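Local coordinates for T-lymphoma invasion and metastasis-inducing protein 1 (Homo sapiens, PDB 4K2P) that probably binds phosphoinositides and protein partners such as Par-3 through its PH, coiled-coil and Ex region, in signalling linked to tight junctions, at residues A[13-18]-A[34-39]. The protein carries 5 engineered substitutions. Residues are numbered along the deposited sequence; the frame is centred on the assembly and turned at random.
Sequences ALAVKN and RKWKHY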
loop_
_atom_site.group_PDB
_atom_site.type_symbol
_atom_site.label_atom_id
_atom_site.label_comp_id
_atom_site.label_asym_id
_atom_site.label_seq_id
_atom_site.Cartn_x
_atom_site.Cartn_y
_atom_site.Cartn_z
ATOM N N ALA A 13 1.148 8.705 -20.478
ATOM C CA ALA A 13 2.586 8.861 -20.405
ATOM C C ALA A 13 2.978 9.325 -19.002
ATOM O O ALA A 13 2.464 10.323 -18.512
ATOM C CB ALA A 13 3.061 9.846 -21.459
ATOM N N LEU A 14 3.870 8.577 -18.362
ATOM C CA LEU A 14 4.327 8.870 -17.010
ATOM C C LEU A 14 5.836 8.770 -16.916
ATOM O O LEU A 14 6.444 7.935 -17.585
ATOM C CB LEU A 14 3.712 7.895 -16.007
ATOM C CG LEU A 14 2.192 7.897 -15.867
ATOM C CD1 LEU A 14 1.722 6.705 -15.020
ATOM C CD2 LEU A 14 1.726 9.212 -15.270
ATOM N N ALA A 15 6.436 9.621 -16.088
ATOM C CA ALA A 15 7.811 9.414 -15.654
ATOM C C ALA A 15 7.749 8.430 -14.490
ATOM O O ALA A 15 6.829 8.488 -13.681
ATOM C CB ALA A 15 8.464 10.718 -15.239
ATOM N N VAL A 16 8.716 7.521 -14.415
ATOM C CA VAL A 16 8.665 6.397 -13.478
ATOM C C VAL A 16 10.040 6.151 -12.879
ATOM O O VAL A 16 11.062 6.313 -13.549
ATOM C CB VAL A 16 8.177 5.105 -14.156
ATOM C CG1 VAL A 16 8.021 3.984 -13.128
ATOM C CG2 VAL A 16 6.845 5.350 -14.880
ATOM N N LYS A 17 10.050 5.760 -11.609
ATOM C CA LYS A 17 11.275 5.557 -10.860
ATOM C C LYS A 17 11.032 4.482 -9.803
ATOM O O LYS A 17 10.103 4.614 -9.022
ATOM C CB LYS A 17 11.671 6.883 -10.220
ATOM C CG LYS A 17 12.964 6.926 -9.485
ATOM C CD LYS A 17 13.210 8.364 -9.090
ATOM C CE LYS A 17 14.492 8.534 -8.341
ATOM N NZ LYS A 17 15.069 9.878 -8.600
ATOM N N ASN A 18 11.834 3.424 -9.768
ATOM C CA ASN A 18 11.738 2.469 -8.657
ATOM C C ASN A 18 12.111 3.142 -7.340
ATOM O O ASN A 18 13.047 3.928 -7.289
ATOM C CB ASN A 18 12.622 1.253 -8.899
ATOM C CG ASN A 18 12.188 0.455 -10.109
ATOM O OD1 ASN A 18 11.024 0.473 -10.490
ATOM N ND2 ASN A 18 13.119 -0.276 -10.695
ATOM N N ARG A 34 18.961 6.961 -8.956
ATOM C CA ARG A 34 18.747 6.754 -10.387
ATOM C C ARG A 34 17.892 7.841 -11.017
ATOM O O ARG A 34 17.248 8.629 -10.326
ATOM C CB ARG A 34 18.076 5.409 -10.639
ATOM C CG ARG A 34 16.599 5.400 -10.267
ATOM C CD ARG A 34 16.009 4.028 -10.446
ATOM N NE ARG A 34 16.678 3.041 -9.608
ATOM C CZ ARG A 34 16.520 1.731 -9.740
ATOM N NH1 ARG A 34 15.717 1.254 -10.686
ATOM N NH2 ARG A 34 17.164 0.899 -8.934
ATOM N N LYS A 35 17.859 7.849 -12.344
ATOM C CA LYS A 35 17.090 8.845 -13.062
ATOM C C LYS A 35 15.677 8.329 -13.283
ATOM O O LYS A 35 15.411 7.127 -13.201
ATOM C CB LYS A 35 17.725 9.164 -14.423
ATOM C CG LYS A 35 19.125 9.761 -14.376
ATOM C CD LYS A 35 19.522 10.291 -15.749
ATOM C CE LYS A 35 20.800 11.120 -15.704
ATOM N NZ LYS A 35 22.023 10.315 -15.429
ATOM N N TRP A 36 14.772 9.266 -13.527
ATOM C CA TRP A 36 13.430 8.966 -13.978
ATOM C C TRP A 36 13.516 8.437 -15.405
ATOM O O TRP A 36 14.436 8.798 -16.139
ATOM C CB TRP A 36 12.556 10.215 -13.922
ATOM C CG TRP A 36 12.306 10.740 -12.541
ATOM C CD1 TRP A 36 13.112 11.574 -11.818
ATOM C CD2 TRP A 36 11.144 10.512 -11.737
ATOM N NE1 TRP A 36 12.536 11.853 -10.601
ATOM C CE2 TRP A 36 11.323 11.218 -10.530
ATOM C CE3 TRP A 36 9.971 9.772 -11.917
ATOM C CZ2 TRP A 36 10.378 11.203 -9.510
ATOM C CZ3 TRP A 36 9.035 9.757 -10.906
ATOM C CH2 TRP A 36 9.242 10.467 -9.718
ATOM N N LYS A 37 12.581 7.567 -15.781
ATOM C CA LYS A 37 12.456 7.084 -17.161
ATOM C C LYS A 37 10.997 7.219 -17.585
ATOM O O LYS A 37 10.103 7.002 -16.779
ATOM C CB LYS A 37 12.904 5.625 -17.286
ATOM C CG LYS A 37 14.414 5.423 -17.327
ATOM C CD LYS A 37 14.787 3.947 -17.499
ATOM C CE LYS A 37 14.432 3.404 -18.886
ATOM N NZ LYS A 37 15.379 3.878 -19.938
ATOM N N HIS A 38 10.746 7.578 -18.837
ATOM C CA HIS A 38 9.369 7.728 -19.291
ATOM C C HIS A 38 8.849 6.443 -19.940
ATOM O O HIS A 38 9.565 5.729 -20.637
ATOM C CB HIS A 38 9.242 8.922 -20.250
ATOM C CG HIS A 38 9.685 8.643 -21.650
ATOM N ND1 HIS A 38 10.987 8.335 -21.977
ATOM C CD2 HIS A 38 9.001 8.666 -22.820
ATOM C CE1 HIS A 38 11.080 8.152 -23.283
ATOM N NE2 HIS A 38 9.887 8.345 -23.816
ATOM N N TYR A 39 7.581 6.163 -19.686
ATOM C CA TYR A 39 6.894 5.030 -20.273
ATOM C C TYR A 39 5.481 5.433 -20.628
ATOM O O TYR A 39 4.922 6.341 -20.031
ATOM C CB TYR A 39 6.822 3.852 -19.305
ATOM C CG TYR A 39 8.127 3.205 -18.953
ATOM C CD1 TYR A 39 8.701 2.268 -19.791
ATOM C CD2 TYR A 39 8.766 3.497 -17.755
ATOM C CE1 TYR A 39 9.891 1.650 -19.460
ATOM C CE2 TYR A 39 9.952 2.884 -17.414
ATOM C CZ TYR A 39 10.510 1.962 -18.270
ATOM O OH TYR A 39 11.696 1.351 -17.937
#
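Leu14 pairs with Tyr39 and Val16 with Lys37 as antiparallel hydrogen-bonded pairs, flanking the non-hydrogen-bonded pair Ala15 and His38, where the CA atoms come to 4.3 Å. The Leu14–Tyr39 bonds are nearly straight, 171° at the hydrogen from Leu14 N to Tyr39 O; Val16 N to Lys37 O, though shorter at 2.8 Å, is bent to 139°. Beyond this pair, residues 34–36 leave the regular strand and side chains take over. Lys17 runs across the indole of Trp36 at about a right angle, its CD lying over one face, 3.8 Å from the centroid of the five-membered ring in a CH-pi contact. CB of Lys17 covers CE3 and CZ3, while Val16 N sits in plane at the indole edge and Ala15 CB meets CE3 at 3.8 Å. The Lys17 chain then bends at its last torsion (chi4 149°), setting NZ 3.0 Å from Arg34 O in a hydrogen bond nearly in line with the carbonyl. Arg34 slides past Lys17 in the opposite direction, and Asn18 CB lies over one face of its guanidinium; NE of Arg34 is hydrogen-bonded to Thr32 O. On the other side of the sheet, Val16 CG2 touches the Tyr39 ring at its edge, 3.9 Å from CD2, and the same ring packs edge-to-face with His67. The contact joins strand 10-23 to strand 37-44 in the PH-domain beta-sheet; strand 10-23 is also paired with strand 98-102, through Ala15 with Gln102 and Lys17 with Leu100. One lysine thus uses its aliphatic chain to cover an indole and its ammonium to hold a backbone carbonyl, extending the link between the two segments past the last ladder bond, while the buried side chains of Val16 and Tyr39 pack on the other face.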